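Local structure of UDP-N-Acetylenolpyruvylglucosamine Reductase (Thermus caldophilus, 2GQT) at residues A[113-119]-A[149-154]; A[127-133]-A[162-168]. The protein reduces UDP-N-acetylglucosamine enolpyruvate to UDP-N-acetylmuramate with an FAD cofactor, probably at the expense of NADPH, a step in bacterial cell-wall peptidoglycan formation. The contacts are given in a common frame with arbitrary orientation. Numbering follows the deposited sequence.

Contact 1. Residues A[113-119]-A[149-154]. With FAD (flavin-adenine dinucleotide), chain C.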
loop_
_atom_site.group_PDB
_atom_site.type_symbol
_atom_site.label_atom_id
_atom_site.label_comp_id
_atom_site.label_asym_id
_atom_site.label_seq_id
_atom_site.Cartn_x
_atom_site.Cartn_y
_atom_site.Cartn_z
ATOM N N VAL A 113 2.240 -4.301 -5.597
ATOM C CA VAL A 113 2.108 -4.518 -7.040
ATOM C C VAL A 113 1.049 -3.577 -7.629
ATOM O O VAL A 113 1.311 -2.878 -8.617
ATOM C CB VAL A 113 1.764 -5.993 -7.360
ATOM C CG1 VAL A 113 1.412 -6.157 -8.841
ATOM C CG2 VAL A 113 2.905 -6.919 -6.965
ATOM N N LYS A 114 -0.135 -3.535 -7.024
ATOM C CA LYS A 114 -1.211 -2.691 -7.547
ATOM C C LYS A 114 -0.759 -1.233 -7.666
ATOM O O LYS A 114 -1.052 -0.566 -8.666
ATOM C CB LYS A 114 -2.462 -2.786 -6.670
ATOM C CG LYS A 114 -3.612 -1.882 -7.120
ATOM C CD LYS A 114 -4.378 -2.474 -8.272
ATOM C CE LYS A 114 -5.575 -1.627 -8.651
ATOM N NZ LYS A 114 -6.216 -2.222 -9.871
ATOM N N MET A 115 -0.032 -0.750 -6.660
ATOM C CA MET A 115 0.372 0.650 -6.601
ATOM C C MET A 115 1.815 0.875 -7.010
ATOM O O MET A 115 2.370 1.941 -6.732
ATOM C CB MET A 115 0.139 1.200 -5.186
ATOM C CG MET A 115 -1.319 1.142 -4.727
ATOM S SD MET A 115 -2.498 1.845 -5.914
ATOM C CE MET A 115 -1.922 3.541 -6.029
ATOM N N ASN A 116 2.418 -0.131 -7.650
ATOM C CA ASN A 116 3.844 -0.122 -8.021
ATOM C C ASN A 116 4.676 0.665 -7.022
ATOM O O ASN A 116 5.354 1.630 -7.368
ATOM C CB ASN A 116 4.065 0.388 -9.452
ATOM C CG ASN A 116 5.440 0.032 -9.978
ATOM O OD1 ASN A 116 6.127 -0.829 -9.412
ATOM N ND2 ASN A 116 5.852 0.683 -11.066
ATOM N N ALA A 117 4.628 0.233 -5.767
ATOM C CA ALA A 117 5.211 1.028 -4.688
ATOM C C ALA A 117 6.709 1.185 -4.883
ATOM O O ALA A 117 7.391 0.250 -5.310
ATOM C CB ALA A 117 4.900 0.410 -3.343
ATOM N N GLY A 118 7.222 2.365 -4.557
ATOM C CA GLY A 118 8.640 2.608 -4.735
ATOM C C GLY A 118 9.175 3.866 -4.104
ATOM O O GLY A 118 8.440 4.649 -3.490
ATOM N N THR A 119 10.487 4.021 -4.235
ATOM C CA THR A 119 11.235 5.161 -3.721
ATOM C C THR A 119 12.191 5.605 -4.828
ATOM O O THR A 119 12.172 5.040 -5.924
ATOM C CB THR A 119 12.048 4.762 -2.476
ATOM O OG1 THR A 119 13.053 3.812 -2.854
ATOM C CG2 THR A 119 11.151 4.169 -1.388
ATOM N N PHE A 149 2.735 -1.148 -15.831
ATOM C CA PHE A 149 3.334 -0.395 -14.740
ATOM C C PHE A 149 3.738 1.007 -15.167
ATOM O O PHE A 149 4.222 1.219 -16.282
ATOM C CB PHE A 149 4.550 -1.116 -14.174
ATOM C CG PHE A 149 4.210 -2.304 -13.327
ATOM C CD1 PHE A 149 3.443 -2.163 -12.168
ATOM C CD2 PHE A 149 4.673 -3.566 -13.675
ATOM C CE1 PHE A 149 3.144 -3.265 -11.375
ATOM C CE2 PHE A 149 4.373 -4.677 -12.880
ATOM C CZ PHE A 149 3.605 -4.522 -11.725
ATOM N N GLY A 150 3.511 1.956 -14.268
ATOM C CA GLY A 150 3.989 3.325 -14.406
ATOM C C GLY A 150 4.363 3.793 -13.016
ATOM O O GLY A 150 4.400 3.000 -12.069
ATOM N N TYR A 151 4.636 5.081 -12.874
ATOM C CA TYR A 151 4.989 5.621 -11.574
ATOM C C TYR A 151 3.826 5.459 -10.608
ATOM O O TYR A 151 2.755 6.021 -10.815
ATOM C CB TYR A 151 5.408 7.082 -11.698
ATOM C CG TYR A 151 5.960 7.642 -10.417
ATOM C CD1 TYR A 151 7.283 7.405 -10.050
ATOM C CD2 TYR A 151 5.160 8.401 -9.565
ATOM C CE1 TYR A 151 7.798 7.914 -8.868
ATOM C CE2 TYR A 151 5.669 8.920 -8.378
ATOM C CZ TYR A 151 6.986 8.666 -8.042
ATOM O OH TYR A 151 7.496 9.179 -6.875
ATOM N N ARG A 152 4.045 4.638 -9.576
ATOM C CA ARG A 152 3.041 4.311 -8.554
ATOM C C ARG A 152 1.690 3.903 -9.175
ATOM O O ARG A 152 0.618 4.228 -8.669
ATOM C CB ARG A 152 2.916 5.453 -7.527
ATOM C CG ARG A 152 4.286 5.963 -7.026
ATOM C CD ARG A 152 5.208 4.826 -6.584
ATOM N NE ARG A 152 6.607 5.020 -6.983
ATOM C CZ ARG A 152 7.200 4.431 -8.023
ATOM N NH1 ARG A 152 6.532 3.592 -8.815
ATOM N NH2 ARG A 152 8.479 4.687 -8.270
ATOM N N LYS A 153 1.761 3.160 -10.276
ATOM C CA LYS A 153 0.573 2.780 -11.032
ATOM C C LYS A 153 0.751 1.403 -11.687
ATOM O O LYS A 153 1.867 1.009 -12.038
ATOM C CB LYS A 153 0.260 3.859 -12.089
ATOM C CG LYS A 153 -0.939 3.579 -13.007
ATOM C CD LYS A 153 -0.513 2.887 -14.286
ATOM C CE LYS A 153 -0.075 3.890 -15.314
ATOM N NZ LYS A 153 0.868 4.879 -14.722
ATOM N N SER A 154 -0.368 0.689 -11.828
ATOM C CA SER A 154 -0.459 -0.522 -12.639
ATOM C C SER A 154 -1.740 -0.473 -13.470
ATOM O O SER A 154 -2.612 0.360 -13.237
ATOM C CB SER A 154 -0.465 -1.781 -11.755
ATOM O OG SER A 154 -1.630 -1.841 -10.955
HETATM P PA FAD C . -3.978 -1.004 0.417
HETATM O O1A FAD C . -3.821 0.365 0.931
HETATM O O2A FAD C . -4.660 -2.034 1.233
HETATM O O5B FAD C . -4.683 -0.993 -1.004
HETATM C C5B FAD C . -4.215 -0.091 -2.014
HETATM C C4B FAD C . -4.774 -0.491 -3.362
HETATM O O4B FAD C . -4.242 -1.784 -3.715
HETATM C C3B FAD C . -6.303 -0.630 -3.396
HETATM O O3B FAD C . -6.741 -0.283 -4.710
HETATM C C2B FAD C . -6.498 -2.121 -3.149
HETATM O O2B FAD C . -7.737 -2.597 -3.674
HETATM C C1B FAD C . -5.347 -2.694 -3.948
HETATM N N9A FAD C . -4.906 -4.047 -3.548
HETATM C C8A FAD C . -4.444 -4.420 -2.344
HETATM N N7A FAD C . -4.124 -5.716 -2.385
HETATM C C5A FAD C . -4.354 -6.161 -3.626
HETATM C C6A FAD C . -4.239 -7.398 -4.271
HETATM N N6A FAD C . -3.771 -8.495 -3.660
HETATM N N1A FAD C . -4.590 -7.478 -5.570
HETATM C C2A FAD C . -5.062 -6.410 -6.229
HETATM N N3A FAD C . -5.207 -5.217 -5.660
HETATM C C4A FAD C . -4.861 -5.093 -4.364
HETATM N N1 FAD C . 4.092 4.136 -1.258
HETATM C C2 FAD C . 5.155 4.177 -2.135
HETATM O O2 FAD C . 4.976 3.931 -3.319
HETATM N N3 FAD C . 6.422 4.526 -1.676
HETATM C C4 FAD C . 6.660 4.813 -0.337
HETATM O O4 FAD C . 7.800 5.108 0.035
HETATM C C4X FAD C . 5.581 4.759 0.543
HETATM N N5 FAD C . 5.772 5.050 1.892
HETATM C C5X FAD C . 4.695 4.928 2.780
HETATM C C6 FAD C . 4.911 5.155 4.139
HETATM C C7 FAD C . 3.869 5.030 5.054
HETATM C C7M FAD C . 4.134 5.272 6.544
HETATM C C8 FAD C . 2.595 4.682 4.592
HETATM C C8M FAD C . 1.431 4.546 5.584
HETATM C C9 FAD C . 2.378 4.465 3.234
HETATM C C9A FAD C . 3.420 4.584 2.313
HETATM N N10 FAD C . 3.216 4.366 0.941
HETATM C C10 FAD C . 4.306 4.423 0.076
HETATM C "C1'" FAD C . 1.867 4.099 0.375
HETATM C "C2'" FAD C . 1.486 2.611 0.441
HETATM O "O2'" FAD C . 2.294 1.918 1.412
HETATM C "C3'" FAD C . 1.644 1.908 -0.908
HETATM O "O3'" FAD C . 0.768 2.507 -1.873
HETATM C "C4'" FAD C . 1.377 0.400 -0.798
HETATM O "O4'" FAD C . 1.750 -0.234 -2.023
HETATM C "C5'" FAD C . -0.077 0.060 -0.482
HETATM O "O5'" FAD C . -0.123 -1.341 -0.211
HETATM P P FAD C . -1.221 -1.911 0.798
HETATM O O1P FAD C . -1.041 -3.375 0.826
HETATM O O2P FAD C . -1.242 -1.156 2.069
HETATM O O3P FAD C . -2.540 -1.590 -0.061
HETATM O O HOH W 1 -4.274 -1.807 -11.759
HETATM O O HOH W 2 -2.543 1.534 -9.903
#

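Contact 2. Residues A[127-133]-A[162-168]. With FAD (flavin-adenine dinucleotide), chain C.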
loop_
_atom_site.group_PDB
_atom_site.type_symbol
_atom_site.label_atom_id
_atom_site.label_comp_id
_atom_site.label_asym_id
_atom_site.label_seq_id
_atom_site.Cartn_x
_atom_site.Cartn_y
_atom_site.Cartn_z
ATOM N N ALA A 127 11.451 -5.562 -9.047
ATOM C CA ALA A 127 11.737 -6.754 -8.248
ATOM C C ALA A 127 10.867 -7.952 -8.600
ATOM O O ALA A 127 10.860 -8.946 -7.879
ATOM C CB ALA A 127 11.613 -6.441 -6.751
ATOM N N LEU A 128 10.140 -7.862 -9.714
ATOM C CA LEU A 128 9.222 -8.922 -10.110
ATOM C C LEU A 128 9.735 -9.735 -11.281
ATOM O O LEU A 128 10.257 -9.168 -12.246
ATOM C CB LEU A 128 7.850 -8.331 -10.471
ATOM C CG LEU A 128 7.060 -7.671 -9.330
ATOM C CD1 LEU A 128 5.828 -6.981 -9.883
ATOM C CD2 LEU A 128 6.686 -8.681 -8.242
ATOM N N GLU A 129 9.570 -11.054 -11.197
ATOM C CA GLU A 129 9.773 -11.960 -12.336
ATOM C C GLU A 129 8.459 -12.461 -12.924
ATOM O O GLU A 129 8.353 -12.648 -14.140
ATOM C CB GLU A 129 10.614 -13.175 -11.929
ATOM C CG GLU A 129 12.097 -12.890 -11.787
ATOM C CD GLU A 129 12.916 -14.101 -11.357
ATOM O OE1 GLU A 129 14.154 -14.009 -11.449
ATOM O OE2 GLU A 129 12.339 -15.121 -10.916
ATOM N N ALA A 130 7.468 -12.690 -12.067
ATOM C CA ALA A 130 6.165 -13.179 -12.490
ATOM C C ALA A 130 5.124 -12.780 -11.470
ATOM O O ALA A 130 5.438 -12.596 -10.289
ATOM C CB ALA A 130 6.176 -14.690 -12.669
ATOM N N VAL A 131 3.881 -12.661 -11.924
ATOM C CA VAL A 131 2.765 -12.265 -11.077
ATOM C C VAL A 131 1.554 -13.121 -11.427
ATOM O O VAL A 131 1.118 -13.149 -12.590
ATOM C CB VAL A 131 2.395 -10.776 -11.279
ATOM C CG1 VAL A 131 1.252 -10.373 -10.355
ATOM C CG2 VAL A 131 3.610 -9.874 -11.051
ATOM N N GLU A 132 1.005 -13.805 -10.427
ATOM C CA GLU A 132 -0.252 -14.525 -10.600
ATOM C C GLU A 132 -1.390 -13.569 -10.275
ATOM O O GLU A 132 -1.380 -12.917 -9.224
ATOM C CB GLU A 132 -0.317 -15.760 -9.705
ATOM C CG GLU A 132 -1.537 -16.624 -9.958
ATOM C CD GLU A 132 -1.604 -17.805 -9.019
ATOM O OE1 GLU A 132 -1.347 -18.946 -9.460
ATOM O OE2 GLU A 132 -1.911 -17.587 -7.837
ATOM N N VAL A 133 -2.351 -13.467 -11.192
ATOM C CA VAL A 133 -3.516 -12.602 -11.019
ATOM C C VAL A 133 -4.780 -13.436 -11.232
ATOM O O VAL A 133 -4.892 -14.167 -12.222
ATOM C CB VAL A 133 -3.513 -11.413 -12.012
ATOM C CG1 VAL A 133 -4.722 -10.511 -11.787
ATOM C CG2 VAL A 133 -2.235 -10.607 -11.902
ATOM N N VAL A 162 -4.109 -9.732 -7.331
ATOM C CA VAL A 162 -2.771 -10.312 -7.267
ATOM C C VAL A 162 -2.758 -11.337 -6.134
ATOM O O VAL A 162 -3.127 -11.016 -5.006
ATOM C CB VAL A 162 -1.716 -9.230 -7.020
ATOM C CG1 VAL A 162 -0.318 -9.842 -6.896
ATOM C CG2 VAL A 162 -1.767 -8.178 -8.130
ATOM N N THR A 163 -2.379 -12.568 -6.454
ATOM C CA THR A 163 -2.439 -13.655 -5.478
ATOM C C THR A 163 -1.064 -14.165 -5.049
ATOM O O THR A 163 -0.922 -14.677 -3.934
ATOM C CB THR A 163 -3.265 -14.832 -6.014
ATOM O OG1 THR A 163 -2.825 -15.148 -7.340
ATOM C CG2 THR A 163 -4.731 -14.456 -6.054
ATOM N N ARG A 164 -0.062 -13.987 -5.908
ATOM C CA ARG A 164 1.253 -14.590 -5.711
ATOM C C ARG A 164 2.233 -13.950 -6.682
ATOM O O ARG A 164 1.837 -13.590 -7.784
ATOM C CB ARG A 164 1.124 -16.064 -6.113
ATOM C CG ARG A 164 1.818 -17.091 -5.306
ATOM C CD ARG A 164 1.163 -18.415 -5.676
ATOM N NE ARG A 164 0.414 -18.898 -4.532
ATOM C CZ ARG A 164 -0.893 -19.135 -4.464
ATOM N NH1 ARG A 164 -1.709 -18.981 -5.502
ATOM N NH2 ARG A 164 -1.383 -19.567 -3.316
ATOM N N VAL A 165 3.502 -13.845 -6.304
ATOM C CA VAL A 165 4.534 -13.334 -7.202
ATOM C C VAL A 165 5.804 -14.181 -7.128
ATOM O O VAL A 165 6.013 -14.917 -6.158
ATOM C CB VAL A 165 4.900 -11.846 -6.913
ATOM C CG1 VAL A 165 3.670 -10.952 -6.934
ATOM C CG2 VAL A 165 5.662 -11.694 -5.598
ATOM N N ARG A 166 6.650 -14.034 -8.140
ATOM C CA ARG A 166 8.028 -14.484 -8.091
ATOM C C ARG A 166 8.873 -13.235 -8.108
ATOM O O ARG A 166 8.627 -12.329 -8.898
ATOM C CB ARG A 166 8.380 -15.361 -9.289
ATOM C CG ARG A 166 7.552 -16.617 -9.434
ATOM C CD ARG A 166 8.153 -17.501 -10.495
ATOM N NE ARG A 166 9.513 -17.858 -10.102
ATOM C CZ ARG A 166 9.869 -19.017 -9.540
ATOM N NH1 ARG A 166 8.974 -19.977 -9.372
ATOM N NH2 ARG A 166 11.133 -19.221 -9.185
ATOM N N LEU A 167 9.879 -13.202 -7.245
ATOM C CA LEU A 167 10.749 -12.049 -7.103
ATOM C C LEU A 167 12.019 -12.192 -7.929
ATOM O O LEU A 167 12.499 -13.309 -8.174
ATOM C CB LEU A 167 11.089 -11.820 -5.625
ATOM C CG LEU A 167 9.918 -11.579 -4.669
ATOM C CD1 LEU A 167 10.418 -11.530 -3.230
ATOM C CD2 LEU A 167 9.159 -10.302 -4.992
ATOM N N LYS A 168 12.563 -11.052 -8.338
ATOM C CA LYS A 168 13.815 -10.991 -9.073
ATOM C C LYS A 168 14.899 -10.542 -8.102
ATOM O O LYS A 168 14.984 -9.362 -7.759
ATOM C CB LYS A 168 13.683 -10.003 -10.235
ATOM C CG LYS A 168 14.901 -9.930 -11.134
ATOM C CD LYS A 168 14.740 -8.831 -12.170
ATOM C CE LYS A 168 15.985 -8.678 -13.018
ATOM N NZ LYS A 168 15.798 -7.625 -14.049
HETATM P PA FAD C . -3.978 -1.004 0.417
HETATM O O1A FAD C . -3.821 0.365 0.931
HETATM O O2A FAD C . -4.660 -2.034 1.233
HETATM O O5B FAD C . -4.683 -0.993 -1.004
HETATM C C5B FAD C . -4.215 -0.091 -2.014
HETATM C C4B FAD C . -4.774 -0.491 -3.362
HETATM O O4B FAD C . -4.242 -1.784 -3.715
HETATM C C3B FAD C . -6.303 -0.630 -3.396
HETATM O O3B FAD C . -6.741 -0.283 -4.710
HETATM C C2B FAD C . -6.498 -2.121 -3.149
HETATM O O2B FAD C . -7.737 -2.597 -3.674
HETATM C C1B FAD C . -5.347 -2.694 -3.948
HETATM N N9A FAD C . -4.906 -4.047 -3.548
HETATM C C8A FAD C . -4.444 -4.420 -2.344
HETATM N N7A FAD C . -4.124 -5.716 -2.385
HETATM C C5A FAD C . -4.354 -6.161 -3.626
HETATM C C6A FAD C . -4.239 -7.398 -4.271
HETATM N N6A FAD C . -3.771 -8.495 -3.660
HETATM N N1A FAD C . -4.590 -7.478 -5.570
HETATM C C2A FAD C . -5.062 -6.410 -6.229
HETATM N N3A FAD C . -5.207 -5.217 -5.660
HETATM C C4A FAD C . -4.861 -5.093 -4.364
HETATM N N1 FAD C . 4.092 4.136 -1.258
HETATM C C2 FAD C . 5.155 4.177 -2.135
HETATM O O2 FAD C . 4.976 3.931 -3.319
HETATM N N3 FAD C . 6.422 4.526 -1.676
HETATM C C4 FAD C . 6.660 4.813 -0.337
HETATM O O4 FAD C . 7.800 5.108 0.035
HETATM C C4X FAD C . 5.581 4.759 0.543
HETATM N N5 FAD C . 5.772 5.050 1.892
HETATM C C5X FAD C . 4.695 4.928 2.780
HETATM C C6 FAD C . 4.911 5.155 4.139
HETATM C C7 FAD C . 3.869 5.030 5.054
HETATM C C7M FAD C . 4.134 5.272 6.544
HETATM C C8 FAD C . 2.595 4.682 4.592
HETATM C C8M FAD C . 1.431 4.546 5.584
HETATM C C9 FAD C . 2.378 4.465 3.234
HETATM C C9A FAD C . 3.420 4.584 2.313
HETATM N N10 FAD C . 3.216 4.366 0.941
HETATM C C10 FAD C . 4.306 4.423 0.076
HETATM C "C1'" FAD C . 1.867 4.099 0.375
HETATM C "C2'" FAD C . 1.486 2.611 0.441
HETATM O "O2'" FAD C . 2.294 1.918 1.412
HETATM C "C3'" FAD C . 1.644 1.908 -0.908
HETATM O "O3'" FAD C . 0.768 2.507 -1.873
HETATM C "C4'" FAD C . 1.377 0.400 -0.798
HETATM O "O4'" FAD C . 1.750 -0.234 -2.023
HETATM C "C5'" FAD C . -0.077 0.060 -0.482
HETATM O "O5'" FAD C . -0.123 -1.341 -0.211
HETATM P P FAD C . -1.221 -1.911 0.798
HETATM O O1P FAD C . -1.041 -3.375 0.826
HETATM O O2P FAD C . -1.242 -1.156 2.069
HETATM O O3P FAD C . -2.540 -1.590 -0.061
HETATM O O HOH W 3 12.009 -16.412 -8.381
HETATM O O HOH W 4 10.888 -17.002 -12.208
HETATM O O HOH W 5 13.877 -17.367 -10.309
#

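Contact 1. Residues A[113-119]-A[149-154]
A loop can be fastened to a helix end by a few polar points, and residues 149-154 illustrate how. F149 comes first: its ring turns an edge to the carbonyl of V113 (V113 O to F149 CE1, 3.3 Å), while CZ lies 4.0 Å from V113 CG1. G150 then offers its carbonyl to the buried side chain of N116 (N116 ND2 to G150 O, 2.9 Å). R152 buries the most surface: CA makes a CA-H...O contact with M115 O (3.1 Å), and its guanidinium reaches back so that A117 and G118 cover one face; NH1, 2.7 Å from N116 O, forms a salt bridge with E123. S154 closes the run, donating from OG to K114 O (2.7 Å), with two waters bridging S154 to K114. N116, with positive phi, is the C' residue of a Schellman motif ending helix 109-114, and G118 beyond it pairs with the flavin through N and O: a MurB active site, in which R152 is assigned a catalytic role.

Contact 2. Residues A[127-133]-A[162-168]
The carboxylate of E132 makes the strongest polar interactions of this strand pair. Its OE2 receives the hydroxyl of T163 (OG1 to OE2, 2.7 Å) and forms a salt bridge with R164 (NH1 to OE2, 2.7 Å), whose NH2 has a second acidic partner in E68. Farther along, E129 OE2 and R166 NE stand 4.0 Å apart, beyond salt-bridge range, and waters span the gap, donating to E129 OE2 and accepting only weak bonds from R166.

Beneath these side chains runs an almost exactly antiparallel pairing: strands 130-133 and 162-167 run at 174°, their axes approaching to 4.7 Å. A130 O accepts R166 N at 2.9 Å, E132 N reaches R164 O at 2.8 Å, and K168 N reaches A127 O at 2.7 Å. The register slips twice. In a classic beta bulge E129 and A130 share R166, whose O takes E129 N at 2.8 Å and A130 N weakly at 3.4 Å; the second bulge lies between E132 and V133, where T163 N bonds to E132 O at 3.0 Å.

On the face bearing V131, V133, V162 and V165, V131 CG1 meets V162 CG1 at 3.8 Å; the end of L128 comes back to it, CD2 packing 3.9 Å from V165 CB. V162 also holds the adenine of FAD by its backbone, N to N1A and O to N6A, both 2.9 Å. Helix 109-114 covers this apolar side through V109 and V113, strand 138-142 flanks 128-135, and strand 77-79 pairs with the other edge of 161-171.

The two contacts show one cofactor held by two kinds of architecture. Contact 2 is the more buried, a regular sheet pairing knit by backbone bonds, with E132, R164 and R166 on one face; contact 1 is partly buried and joins a helix end and the turn after it to an irregular loop, so side chains and waters do much of the bonding. Their segments alternate along the sequence, and the two meet directly: V113 packs against L128, V162 and V165, while F149 CZ lies 3.8 Å from L128 CD1. Helix 109-114, whose C-terminal end takes part in contact 1, therefore roofs the sheet of contact 2. Each binds FAD with backbone atoms, contact 2 at the adenine and contact 1 at the flavin.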